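Local coordinates for protein ribokinase (Thermotoga maritima, PDB 1VM7) that probably phosphorylates D-ribose at O-5 using ATP and a divalent metal ion, most likely magnesium, to give D-ribose 5-phosphate, at residues N148-F152 against E153-E157; K160-N163 against G164-F168; Q174-N177 against E178-Q182; S297-R301 against E302-A306. One frame throughout, in Å; residues are numbered along the deposited sequence.

Interaction 1 of 4, residues N148-F152 against E153-E157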
loop_
_atom_site.group_PDB
_atom_site.type_symbol
_atom_site.label_atom_id
_atom_site.label_comp_id
_atom_site.label_asym_id
_atom_site.label_seq_id
_atom_site.Cartn_x
_atom_site.Cartn_y
_atom_site.Cartn_z
ATOM N N ASN A 148 10.679 19.023 -6.355
ATOM C CA ASN A 148 10.531 18.417 -7.677
ATOM C C ASN A 148 9.654 17.174 -7.656
ATOM O O ASN A 148 9.971 16.222 -8.337
ATOM C CB ASN A 148 11.909 18.092 -8.272
ATOM C CG ASN A 148 11.852 17.689 -9.736
ATOM O OD1 ASN A 148 11.122 18.268 -10.527
ATOM N ND2 ASN A 148 12.664 16.719 -10.104
ATOM N N GLU A 149 8.544 17.221 -6.913
ATOM C CA GLU A 149 7.616 16.088 -6.795
ATOM C C GLU A 149 6.204 16.351 -7.399
ATOM O O GLU A 149 5.212 15.736 -7.017
ATOM C CB GLU A 149 7.512 15.712 -5.339
ATOM C CG GLU A 149 8.719 14.925 -4.817
ATOM C CD GLU A 149 8.488 14.415 -3.397
ATOM O OE1 GLU A 149 7.681 15.030 -2.684
ATOM O OE2 GLU A 149 9.098 13.394 -2.998
ATOM N N ILE A 150 6.132 17.310 -8.307
ATOM C CA ILE A 150 4.947 17.575 -9.092
ATOM C C ILE A 150 5.468 17.789 -10.506
ATOM O O ILE A 150 6.695 17.786 -10.737
ATOM C CB ILE A 150 4.150 18.798 -8.535
ATOM C CG1 ILE A 150 5.010 20.064 -8.518
ATOM C CG2 ILE A 150 3.667 18.476 -7.148
ATOM C CD1 ILE A 150 4.266 21.304 -8.134
ATOM N N PRO A 151 4.564 17.927 -11.473
ATOM C CA PRO A 151 5.052 18.086 -12.838
ATOM C C PRO A 151 5.988 19.273 -12.937
ATOM O O PRO A 151 5.682 20.336 -12.389
ATOM C CB PRO A 151 3.754 18.352 -13.622
ATOM C CG PRO A 151 2.726 17.664 -12.859
ATOM C CD PRO A 151 3.085 17.947 -11.445
ATOM N N PHE A 152 7.136 19.083 -13.578
ATOM C CA PHE A 152 8.151 20.108 -13.550
ATOM C C PHE A 152 7.614 21.406 -14.153
ATOM O O PHE A 152 7.920 22.501 -13.696
ATOM C CB PHE A 152 9.399 19.669 -14.303
ATOM C CG PHE A 152 10.485 20.663 -14.201
ATOM C CD1 PHE A 152 11.094 20.886 -12.971
ATOM C CD2 PHE A 152 10.821 21.458 -15.289
ATOM C CE1 PHE A 152 12.085 21.831 -12.839
ATOM C CE2 PHE A 152 11.814 22.421 -15.166
ATOM C CZ PHE A 152 12.446 22.609 -13.939
ATOM N N GLU A 153 6.792 21.278 -15.179
ATOM C CA GLU A 153 6.246 22.452 -15.859
ATOM C C GLU A 153 5.536 23.396 -14.909
ATOM O O GLU A 153 5.474 24.612 -15.154
ATOM C CB GLU A 153 5.239 22.069 -16.953
ATOM C CG GLU A 153 3.952 21.409 -16.399
ATOM C CD GLU A 153 2.729 21.682 -17.246
ATOM O OE1 GLU A 153 2.883 21.739 -18.478
ATOM O OE2 GLU A 153 1.619 21.837 -16.668
ATOM N N THR A 154 4.957 22.830 -13.852
ATOM C CA THR A 154 4.238 23.630 -12.883
ATOM C C THR A 154 5.237 24.322 -11.990
ATOM O O THR A 154 5.175 25.529 -11.794
ATOM C CB THR A 154 3.271 22.789 -12.047
ATOM O OG1 THR A 154 2.252 22.285 -12.900
ATOM C CG2 THR A 154 2.603 23.636 -10.949
ATOM N N THR A 155 6.168 23.544 -11.461
ATOM C CA THR A 155 7.256 24.078 -10.670
ATOM C C THR A 155 7.940 25.190 -11.449
ATOM O O THR A 155 8.115 26.288 -10.943
ATOM C CB THR A 155 8.262 22.959 -10.320
ATOM O OG1 THR A 155 7.613 22.019 -9.476
ATOM C CG2 THR A 155 9.511 23.498 -9.605
ATOM N N LEU A 156 8.304 24.908 -12.688
ATOM C CA LEU A 156 8.997 25.877 -13.498
ATOM C C LEU A 156 8.174 27.165 -13.699
ATOM O O LEU A 156 8.681 28.279 -13.573
ATOM C CB LEU A 156 9.343 25.257 -14.848
ATOM C CG LEU A 156 9.952 26.178 -15.895
ATOM C CD1 LEU A 156 11.184 26.911 -15.353
ATOM C CD2 LEU A 156 10.293 25.345 -17.126
ATOM N N GLU A 157 6.901 26.998 -14.025
ATOM C CA GLU A 157 6.055 28.137 -14.303
ATOM C C GLU A 157 5.917 29.008 -13.063
ATOM O O GLU A 157 5.939 30.221 -13.179
ATOM C CB GLU A 157 4.684 27.686 -14.827
ATOM C CG GLU A 157 3.826 28.804 -15.409
ATOM C CD GLU A 157 4.399 29.401 -16.684
ATOM O OE1 GLU A 157 5.568 29.104 -17.056
ATOM O OE2 GLU A 157 3.670 30.181 -17.324
HETATM O O HOH W 1 8.466 19.782 -10.023
#
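Pro151 O, the carbonyl of the N-cap residue of helix 152-161, receives two backbone N-H groups of the first turn. Thr154 N donates to it at 3.0 Å, while the bond from Thr155 N is weak, at 3.4 Å. One residue on, Phe152 O takes Leu156 N at 2.6 Å, and the regular helical pattern has begun. The Phe152 ring follows the same turn: with CG anti to the backbone N (chi1 -176°), it lies beside Leu156, whose CB sits 4.3 Å from the ring centroid in an off-centre CH-pi contact and whose CD2 also meets CE2. Asn177 and Ile180, from the loop beyond strand 165-168, touch the same ring. With an alanine here the ring is gone, so Leu156 CB is likely to lose its CH-pi partner and a gap to open beside Asn177 and Ile180. Before the helix, Ile150 CG1 meets Thr155 OG1 at 3.4 Å, and a water lies between Thr155 OG1, Ile150 O and Asn148 OD1. The helix start is thus bound twice, by N-H groups converging on one carbonyl and by an aromatic side chain, just after Glu149, a predicted ribose-binding residue.

Interaction 2 of 4, residues K160-N163 against G164-F168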
loop_
_atom_site.group_PDB
_atom_site.type_symbol
_atom_site.label_atom_id
_atom_site.label_comp_id
_atom_site.label_asym_id
_atom_site.label_seq_id
_atom_site.Cartn_x
_atom_site.Cartn_y
_atom_site.Cartn_z
ATOM N N LYS A 160 9.151 30.905 -12.577
ATOM C CA LYS A 160 9.142 31.951 -13.605
ATOM C C LYS A 160 8.268 33.139 -13.221
ATOM O O LYS A 160 8.687 34.295 -13.346
ATOM C CB LYS A 160 8.637 31.410 -14.953
ATOM C CG LYS A 160 9.573 30.469 -15.665
ATOM C CD LYS A 160 9.090 30.181 -17.093
ATOM C CE LYS A 160 9.539 31.250 -18.034
ATOM N NZ LYS A 160 8.907 31.096 -19.377
ATOM N N ARG A 161 7.042 32.861 -12.798
ATOM C CA ARG A 161 6.085 33.938 -12.600
ATOM C C ARG A 161 6.152 34.612 -11.225
ATOM O O ARG A 161 5.680 35.744 -11.075
ATOM C CB ARG A 161 4.664 33.439 -12.827
ATOM C CG ARG A 161 4.396 32.974 -14.223
ATOM C CD ARG A 161 2.932 33.200 -14.522
ATOM N NE ARG A 161 2.426 32.254 -15.496
ATOM C CZ ARG A 161 1.186 32.267 -15.960
ATOM N NH1 ARG A 161 0.310 33.186 -15.529
ATOM N NH2 ARG A 161 0.822 31.346 -16.851
ATOM N N PHE A 162 6.702 33.922 -10.227
ATOM C CA PHE A 162 6.688 34.445 -8.871
ATOM C C PHE A 162 7.462 35.739 -8.737
ATOM O O PHE A 162 8.663 35.807 -8.961
ATOM C CB PHE A 162 7.209 33.436 -7.848
ATOM C CG PHE A 162 6.748 33.721 -6.435
ATOM C CD1 PHE A 162 5.388 33.757 -6.124
ATOM C CD2 PHE A 162 7.663 33.954 -5.423
ATOM C CE1 PHE A 162 4.964 34.013 -4.847
ATOM C CE2 PHE A 162 7.245 34.206 -4.139
ATOM C CZ PHE A 162 5.895 34.228 -3.852
ATOM N N ASN A 163 6.735 36.784 -8.378
ATOM C CA ASN A 163 7.364 37.987 -7.867
ATOM C C ASN A 163 7.508 37.789 -6.355
ATOM O O ASN A 163 6.557 37.950 -5.586
ATOM C CB ASN A 163 6.563 39.237 -8.216
ATOM C CG ASN A 163 7.375 40.498 -8.062
ATOM O OD1 ASN A 163 8.606 40.444 -7.974
ATOM N ND2 ASN A 163 6.697 41.643 -8.015
ATOM N N GLY A 164 8.706 37.380 -5.963
ATOM C CA GLY A 164 9.046 37.126 -4.586
ATOM C C GLY A 164 10.273 36.242 -4.527
ATOM O O GLY A 164 10.927 35.998 -5.540
ATOM N N ILE A 165 10.592 35.775 -3.330
ATOM C CA ILE A 165 11.745 34.917 -3.127
ATOM C C ILE A 165 11.355 33.492 -3.506
ATOM O O ILE A 165 10.373 32.950 -3.010
ATOM C CB ILE A 165 12.277 35.029 -1.681
ATOM C CG1 ILE A 165 12.799 36.453 -1.449
ATOM C CG2 ILE A 165 13.365 34.012 -1.418
ATOM C CD1 ILE A 165 12.823 36.851 -0.008
ATOM N N VAL A 166 12.108 32.930 -4.446
ATOM C CA VAL A 166 11.874 31.600 -4.973
ATOM C C VAL A 166 12.981 30.679 -4.449
ATOM O O VAL A 166 14.176 30.904 -4.719
ATOM C CB VAL A 166 11.845 31.586 -6.521
ATOM C CG1 VAL A 166 11.561 30.171 -7.068
ATOM C CG2 VAL A 166 10.820 32.567 -7.045
ATOM N N ILE A 167 12.539 29.676 -3.673
ATOM C CA ILE A 167 13.370 28.644 -3.079
ATOM C C ILE A 167 13.001 27.322 -3.749
ATOM O O ILE A 167 11.849 26.905 -3.682
ATOM C CB ILE A 167 13.103 28.511 -1.570
ATOM C CG1 ILE A 167 13.416 29.841 -0.862
ATOM C CG2 ILE A 167 13.918 27.358 -1.006
ATOM C CD1 ILE A 167 12.820 30.024 0.540
ATOM N N PHE A 168 13.980 26.687 -4.406
ATOM C CA PHE A 168 13.770 25.422 -5.126
ATOM C C PHE A 168 14.659 24.309 -4.544
ATOM O O PHE A 168 15.875 24.397 -4.537
ATOM C CB PHE A 168 14.028 25.613 -6.618
ATOM C CG PHE A 168 13.994 24.343 -7.413
ATOM C CD1 PHE A 168 12.896 23.522 -7.386
ATOM C CD2 PHE A 168 15.083 23.972 -8.203
ATOM C CE1 PHE A 168 12.871 22.361 -8.119
ATOM C CE2 PHE A 168 15.060 22.820 -8.942
ATOM C CZ PHE A 168 13.962 22.003 -8.903
#
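Arg161 ends helix 152-161 just before the turn in which Phe162 packs on Gly164 and Val166; its own side chain joins Glu157 in a salt bridge and Trp135 in a cation-pi contact. At Phe162 the chain leaves helical geometry (psi 117°), and its side chain turns back towards the connection. CG stands anti to the backbone N and beside the carbonyl carbon (chi1 -159°), which brings one long side of the ring to the glycine ahead: CE2 lies 3.5 Å from Gly164 CA and 3.6 Å from Ile165 O, both approached obliquely. Val166 CG2 comes in near the plane of the ring, at its edge, 3.8 Å from Phe162 CD2, and is equally close to Phe162 CB. Leu144 of the adjoining parallel strand also touches Phe162. Asn163 links Phe162 to Gly164, its CB directed away from the strand. Gly164 itself adopts an extended conformation (phi 160°); a CB at this position would collide with Phe162 CE2, so the absence of a side chain allows the close approach. The arrangement is the helix-to-strand turn of a beta-alpha-beta crossover, made of strand 143-146, helix 152-161 and strand 165-168, in the central sheet of the ribokinase fold.

Interaction 3 of 4, residues Q174-N177 against E178-Q182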
loop_
_atom_site.group_PDB
_atom_site.type_symbol
_atom_site.label_atom_id
_atom_site.label_comp_id
_atom_site.label_asym_id
_atom_site.label_seq_id
_atom_site.Cartn_x
_atom_site.Cartn_y
_atom_site.Cartn_z
ATOM N N GLN A 174 16.265 14.388 -10.593
ATOM C CA GLN A 174 16.031 14.050 -11.991
ATOM C C GLN A 174 14.776 14.737 -12.567
ATOM O O GLN A 174 13.838 15.062 -11.852
ATOM C CB GLN A 174 16.087 12.546 -12.238
ATOM C CG GLN A 174 15.218 11.641 -11.387
ATOM C CD GLN A 174 15.491 10.151 -11.747
ATOM N N GLY A 175 14.824 14.998 -13.872
ATOM C CA GLY A 175 13.735 15.609 -14.622
ATOM C C GLY A 175 13.698 17.124 -14.561
ATOM O O GLY A 175 12.672 17.728 -14.871
ATOM N N ILE A 176 14.788 17.743 -14.123
ATOM C CA ILE A 176 14.859 19.194 -13.995
ATOM C C ILE A 176 15.416 19.773 -15.265
ATOM O O ILE A 176 16.381 19.274 -15.786
ATOM C CB ILE A 176 15.737 19.602 -12.798
ATOM C CG1 ILE A 176 15.122 19.027 -11.519
ATOM C CG2 ILE A 176 15.882 21.142 -12.739
ATOM C CD1 ILE A 176 15.922 19.242 -10.293
ATOM N N ASN A 177 14.789 20.825 -15.781
ATOM C CA ASN A 177 15.288 21.545 -16.966
ATOM C C ASN A 177 16.055 22.784 -16.512
ATOM O O ASN A 177 15.682 23.446 -15.527
ATOM C CB ASN A 177 14.123 21.939 -17.915
ATOM C CG ASN A 177 14.549 22.883 -19.080
ATOM O OD1 ASN A 177 14.052 24.003 -19.198
ATOM N ND2 ASN A 177 15.456 22.422 -19.935
ATOM N N GLU A 178 17.125 23.076 -17.244
ATOM C CA GLU A 178 18.039 24.177 -16.965
ATOM C C GLU A 178 17.365 25.537 -16.818
ATOM O O GLU A 178 17.894 26.454 -16.181
ATOM C CB GLU A 178 19.049 24.281 -18.122
ATOM C CG GLU A 178 20.205 25.227 -17.873
ATOM C CD GLU A 178 21.332 24.998 -18.849
ATOM O OE1 GLU A 178 21.072 25.063 -20.066
ATOM O OE2 GLU A 178 22.470 24.726 -18.413
ATOM N N GLU A 179 16.201 25.681 -17.436
ATOM C CA GLU A 179 15.556 26.979 -17.527
ATOM C C GLU A 179 15.202 27.540 -16.154
ATOM O O GLU A 179 15.144 28.760 -15.985
ATOM C CB GLU A 179 14.305 26.905 -18.416
ATOM C CG GLU A 179 13.679 28.251 -18.771
ATOM C CD GLU A 179 12.273 28.127 -19.389
ATOM O OE1 GLU A 179 11.889 27.024 -19.868
ATOM O OE2 GLU A 179 11.549 29.151 -19.396
ATOM N N ILE A 180 14.968 26.654 -15.175
ATOM C CA ILE A 180 14.467 27.076 -13.878
ATOM C C ILE A 180 15.475 27.907 -13.089
ATOM O O ILE A 180 15.087 28.806 -12.341
ATOM C CB ILE A 180 13.977 25.852 -13.015
ATOM C CG1 ILE A 180 13.106 26.322 -11.857
ATOM C CG2 ILE A 180 15.158 25.001 -12.506
ATOM C CD1 ILE A 180 12.202 25.277 -11.374
ATOM N N PHE A 181 16.756 27.638 -13.286
ATOM C CA PHE A 181 17.805 28.120 -12.381
ATOM C C PHE A 181 17.920 29.641 -12.317
ATOM O O PHE A 181 18.123 30.199 -11.248
ATOM C CB PHE A 181 19.144 27.469 -12.760
ATOM C CG PHE A 181 19.142 25.973 -12.609
ATOM C CD1 PHE A 181 18.993 25.396 -11.355
ATOM C CD2 PHE A 181 19.255 25.136 -13.708
ATOM C CE1 PHE A 181 18.979 24.019 -11.194
ATOM C CE2 PHE A 181 19.246 23.762 -13.550
ATOM C CZ PHE A 181 19.099 23.205 -12.274
ATOM N N GLN A 182 17.781 30.295 -13.466
ATOM C CA GLN A 182 17.891 31.758 -13.566
ATOM C C GLN A 182 16.795 32.482 -12.766
ATOM O O GLN A 182 16.961 33.646 -12.386
ATOM C CB GLN A 182 17.821 32.206 -15.039
ATOM C CG GLN A 182 16.426 32.002 -15.623
ATOM C CD GLN A 182 16.388 31.992 -17.117
ATOM O OE1 GLN A 182 16.673 33.000 -17.744
ATOM N NE2 GLN A 182 15.996 30.858 -17.704
#
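The Phe181 ring meets Ile176 obliquely, CZ lying 3.8 Å from Ile176 CG2, while Ile180 CG2 stands over the centre of one face, 3.9 Å above the plane. Outside these residues, Phe201 joins the ring in an edge-to-face pair, and the ring of Phe215 also meets it. The second flat group, the amide of Asn177, makes an Asx turn: OD1 accepts the N-H of Glu179, two residues on, in a weak bond of 3.2 Å. CG anti to the backbone N (chi1 171°) puts OD1 within bonding distance of that N-H. OD1 also comes within 3.0 Å of Glu179 CB, and the amide is turned nearly perpendicular, by 82°, to the Glu179 carboxylate.

This small turn starts a run with helical backbone angles, 178-182, inside the loop that leads from strand 165-168 to strand 186-187. A second weak bond, Ile180 N to Asn177 O at 3.3 Å, closes the same corner along the main chain. On the apolar side of the turn, Ile176 CG2 reaches Ile180 CG2 at 3.9 Å as well as the Phe181 ring, so that a single methyl group touches two hydrophobic residues of the turn. Phe152 and Thr155 of helix 152-161 pack against Ile180 and tie the loop to the neighbouring helix. At the far end Gln182 folds back on the backbone: its NE2 donates to Glu179 O at 2.8 Å, lying in the carbonyl plane on a lone pair, with that oxygen only 5° out of the amide plane.

Interaction 4 of 4, residues S297-R301 against E302-A306; sequences SIPAR and EEVEA
Arg301 sets out from the first turn of helix 301-309 with CB against the Glu302 peptide, and its CG, anti to the backbone N (chi1 -178°), stays beside the same peptide. A bend at chi2 then carries the chain along the helix, where CD lies 3.8 Å from Glu305 OE2. NE closes a salt bridge to that same oxygen at 2.9 Å; the carboxylate oxygen sits near the guanidinium plane, at its edge, and is met on its anti side. Beyond NE, NH1 bonds to Ile64 O and NH2 forms a second salt bridge with Glu270, so all three guanidinium nitrogens have a partner. With a methionine in its place, both Glu270 and Glu305 would probably be left without their positively charged mate and Ile64 O without its side-chain donor.

The turn itself is an N-terminal cap with Ala300 at the N-cap position. Glu303 reaches back, OE1 accepting Ala300 N at 3.0 Å through its anti lone pair: the reciprocal half of a capping box, the other half being impossible for an alanine. Val304 N donates to Ala300 O at 3.2 Å. Glu303 OE2 holds Arg291, a predicted potassium-site residue, in a salt bridge, and three residues before the cap lies Ser297, also of that predicted site. On the apolar side Pro299 CG packs against Val304 CG2 at 3.7 Å, with Phe280 of helix 274-288 against the same valine.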
loop_
_atom_site.group_PDB
_atom_site.type_symbol
_atom_site.label_atom_id
_atom_site.label_comp_id
_atom_site.label_asym_id
_atom_site.label_seq_id
_atom_site.Cartn_x
_atom_site.Cartn_y
_atom_site.Cartn_z
ATOM N N SER A 297 8.619 14.498 13.319
ATOM C CA SER A 297 9.880 15.013 13.871
ATOM C C SER A 297 9.979 16.540 13.920
ATOM O O SER A 297 10.968 17.070 14.413
ATOM C CB SER A 297 11.072 14.528 13.044
ATOM O OG SER A 297 11.036 15.190 11.779
ATOM N N ILE A 298 9.032 17.225 13.294
ATOM C CA ILE A 298 9.134 18.662 13.090
ATOM C C ILE A 298 9.011 19.358 14.442
ATOM O O ILE A 298 8.019 19.179 15.132
ATOM C CB ILE A 298 8.048 19.164 12.119
ATOM C CG1 ILE A 298 8.310 18.567 10.738
ATOM C CG2 ILE A 298 8.058 20.690 12.069
ATOM C CD1 ILE A 298 7.206 18.718 9.695
ATOM N N PRO A 299 10.045 20.116 14.869
ATOM C CA PRO A 299 9.832 20.732 16.147
ATOM C C PRO A 299 8.825 21.912 16.140
ATOM O O PRO A 299 8.504 22.508 15.119
ATOM C CB PRO A 299 11.235 21.227 16.535
ATOM C CG PRO A 299 11.834 21.530 15.266
ATOM C CD PRO A 299 11.374 20.457 14.344
ATOM N N ALA A 300 8.311 22.210 17.309
ATOM C CA ALA A 300 7.518 23.405 17.482
ATOM C C ALA A 300 8.488 24.586 17.680
ATOM O O ALA A 300 9.636 24.405 18.110
ATOM C CB ALA A 300 6.590 23.252 18.679
ATOM N N ARG A 301 8.022 25.779 17.331
ATOM C CA ARG A 301 8.811 26.988 17.421
ATOM C C ARG A 301 9.525 27.143 18.772
ATOM O O ARG A 301 10.707 27.443 18.819
ATOM C CB ARG A 301 7.918 28.207 17.163
ATOM C CG ARG A 301 8.660 29.532 17.197
ATOM C CD ARG A 301 9.957 29.468 16.386
ATOM N NE ARG A 301 10.506 30.805 16.239
ATOM C CZ ARG A 301 10.166 31.668 15.293
ATOM N NH1 ARG A 301 9.266 31.353 14.384
ATOM N NH2 ARG A 301 10.738 32.860 15.267
ATOM N N GLU A 302 8.808 26.913 19.863
ATOM C CA GLU A 302 9.409 26.984 21.191
ATOM C C GLU A 302 10.598 26.025 21.345
ATOM O O GLU A 302 11.597 26.370 21.973
ATOM C CB GLU A 302 8.357 26.771 22.301
ATOM C CG GLU A 302 7.503 25.486 22.157
ATOM C CD GLU A 302 6.102 25.676 21.496
ATOM O OE1 GLU A 302 6.013 26.161 20.322
ATOM O OE2 GLU A 302 5.091 25.288 22.156
ATOM N N GLU A 303 10.516 24.846 20.732
ATOM C CA GLU A 303 11.630 23.923 20.790
ATOM C C GLU A 303 12.857 24.508 20.091
ATOM O O GLU A 303 13.940 24.455 20.663
ATOM C CB GLU A 303 11.202 22.550 20.287
ATOM C CG GLU A 303 10.165 21.959 21.254
ATOM C CD GLU A 303 9.603 20.640 20.806
ATOM O OE1 GLU A 303 8.995 20.591 19.710
ATOM O OE2 GLU A 303 9.753 19.657 21.575
ATOM N N VAL A 304 12.658 25.085 18.902
ATOM C CA VAL A 304 13.738 25.680 18.112
ATOM C C VAL A 304 14.380 26.827 18.898
ATOM O O VAL A 304 15.596 26.946 18.951
ATOM C CB VAL A 304 13.233 26.188 16.736
ATOM C CG1 VAL A 304 14.413 26.698 15.894
ATOM C CG2 VAL A 304 12.464 25.063 15.972
ATOM N N GLU A 305 13.563 27.646 19.542
ATOM C CA GLU A 305 14.073 28.761 20.355
ATOM C C GLU A 305 14.854 28.287 21.588
ATOM O O GLU A 305 15.883 28.866 21.934
ATOM C CB GLU A 305 12.933 29.704 20.813
ATOM C CG GLU A 305 12.153 30.405 19.672
ATOM C CD GLU A 305 12.980 31.458 18.943
ATOM O OE1 GLU A 305 13.714 32.198 19.601
ATOM O OE2 GLU A 305 12.902 31.560 17.711
ATOM N N ALA A 306 14.356 27.246 22.249
ATOM C CA ALA A 306 15.045 26.670 23.407
ATOM C C ALA A 306 16.388 26.066 23.003
ATOM O O ALA A 306 17.337 26.094 23.773
ATOM C CB ALA A 306 14.152 25.633 24.103
#

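Interactions 1, 2 and 3 follow one another along the chain and form one cluster, their centres 10 to 14 Å apart. Interactions 1 and 2 take the beginning and end of helix 152-161, so together they bracket the helix of a beta-alpha-beta unit; interaction 3 belongs to the loop that follows its second strand. Direct packing joins all three: Thr155 on Phe168, Leu156 on Ile180, and Phe168 on Ile176. Interaction 4 comes last, at the C-terminal helix 301-309, about 30 Å from interaction 1 between centres and across the chain's centre from it. Interactions 1 and 4 thus shape helix starts near two different predicted sites, those of ribose and potassium.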